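Local coordinates for protein delta-endotoxin CYTB (Bacillus thuringiensis serovar kyushuensis, PDB 1CBY) that kills the larvae of dipteran insects by making pores in the epithelial cell membrane of their midgut, once its dimeric protoxin has been processed to the active monomer, at the interface of chains A and B. Coordinates in Å, arbitrary orientation; residue numbers count along the deposited sequence, not the author numbering. Chains: chain A/B, Delta-endotoxin CYTB.

The interface of chains A and B. Residues chain A 29, 49-51, 54; chain B 35, 233-234, 237.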
# COMPACT_ATOMS: atom_id res chain seq x y z
N LYS A 29 10.42 1.44 6.44
CA LYS A 29 10.17 0.61 5.28
C LYS A 29 8.70 0.79 4.92
O LYS A 29 7.85 0.91 5.80
CB LYS A 29 10.46 -0.86 5.58
CG LYS A 29 11.93 -1.17 5.72
CD LYS A 29 12.18 -2.67 5.80
CE LYS A 29 13.66 -2.98 5.69
NZ LYS A 29 14.24 -2.44 4.43
N VAL A 49 3.42 -0.07 12.82
CA VAL A 49 3.86 -0.64 14.09
C VAL A 49 5.31 -1.11 14.00
O VAL A 49 5.94 -1.02 12.94
CB VAL A 49 2.98 -1.87 14.48
CG1 VAL A 49 1.51 -1.49 14.58
CG2 VAL A 49 3.17 -2.99 13.46
N GLN A 50 5.83 -1.63 15.11
CA GLN A 50 7.19 -2.15 15.16
C GLN A 50 7.12 -3.67 14.93
O GLN A 50 6.13 -4.31 15.28
CB GLN A 50 7.84 -1.82 16.50
CG GLN A 50 8.12 -0.34 16.68
CD GLN A 50 8.64 0.00 18.06
OE1 GLN A 50 8.10 0.89 18.72
NE2 GLN A 50 9.67 -0.69 18.49
N PRO A 51 8.19 -4.27 14.37
CA PRO A 51 8.23 -5.71 14.10
C PRO A 51 7.72 -6.60 15.22
O PRO A 51 6.86 -7.45 15.00
CB PRO A 51 9.71 -5.95 13.82
CG PRO A 51 10.13 -4.67 13.17
CD PRO A 51 9.49 -3.65 14.07
N ILE A 54 3.89 -6.83 15.39
CA ILE A 54 3.15 -7.19 14.19
C ILE A 54 2.18 -8.33 14.50
O ILE A 54 1.03 -8.30 14.08
CB ILE A 54 4.11 -7.58 13.02
CG1 ILE A 54 4.79 -6.32 12.48
CG2 ILE A 54 3.36 -8.33 11.93
CD1 ILE A 54 5.88 -6.58 11.45
N VAL B 35 7.04 0.14 8.85
CA VAL B 35 7.74 -0.27 10.05
C VAL B 35 9.14 0.38 10.05
O VAL B 35 9.75 0.53 8.99
CB VAL B 35 7.86 -1.82 10.06
CG1 VAL B 35 8.80 -2.30 8.97
CG2 VAL B 35 8.32 -2.30 11.38
N ILE B 233 10.46 -13.18 13.42
CA ILE B 233 10.08 -11.97 12.72
C ILE B 233 10.94 -10.73 12.99
O ILE B 233 11.31 -10.02 12.06
CB ILE B 233 8.57 -11.66 12.91
CG1 ILE B 233 8.14 -10.54 11.96
CG2 ILE B 233 8.27 -11.32 14.36
CD1 ILE B 233 6.66 -10.26 12.00
N VAL B 234 11.31 -10.51 14.25
CA VAL B 234 12.14 -9.35 14.58
C VAL B 234 13.53 -9.51 13.97
O VAL B 234 14.08 -8.55 13.42
CB VAL B 234 12.27 -9.14 16.11
CG1 VAL B 234 13.12 -7.91 16.39
CG2 VAL B 234 10.88 -8.99 16.74
N PHE B 237 13.60 -8.24 10.42
CA PHE B 237 13.68 -6.80 10.23
C PHE B 237 14.92 -6.12 10.80
O PHE B 237 15.09 -4.91 10.66
CB PHE B 237 12.39 -6.13 10.73
CG PHE B 237 11.19 -6.47 9.90
CD1 PHE B 237 10.42 -7.59 10.18
CD2 PHE B 237 10.84 -5.68 8.81
CE1 PHE B 237 9.33 -7.93 9.38
CE2 PHE B 237 9.75 -6.01 8.01
CZ PHE B 237 8.99 -7.14 8.29
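The ring of A:Pro51 packs against two side chains of the other subunit, B:Val35 and B:Phe237, and this residue hides more surface here than any other of the patch. Its ring carbon CG serves both neighbours, touching the methyl CG2 of B:Val35 and lying 3.6 Å from CB of B:Phe237. The proline ring edge, CB and CG, sits over one face of the phenyl ring at its CG and CD1 end, and the two side chains run at a slant to each other. In B:Val35 the two methyls divide the work: CG2, opposite the backbone N, points at A:Pro51 and the carbonyl of A:Val49, whereas CG1 faces CB of A:Lys29 at 4.0 Å. Beside the proline, A:Ile54 at the start of helix 54-63 meets B:Ile233 at the start of helix 233-237. The methyl CD1 of B:Ile233, carried on a branch extended away from its backbone N (chi1 -170°), reaches both CD1 and CG2 of A:Ile54, each at 3.8 Å. On the far side of B:Val35 the backbones pair as an antiparallel bridge between the two copies of strand 28-36. A:Lys29 N gives a nearly straight hydrogen bond to B:Val35 O, 2.8 Å, and B:Val35 N returns a longer, more bent one to A:Lys29 O, 3.2 Å. The bridge ties arm to arm, while B:Val35 packs its N-terminal arm against A:Pro51 in the partner's retained part. With its symmetry-related twin, the contact probably helps hold the inactive protoxin as a dimer; trimming to the stops at Ser38 and Ser228 removes both strand pairing and helix 233-237, probably helping release the active monomer.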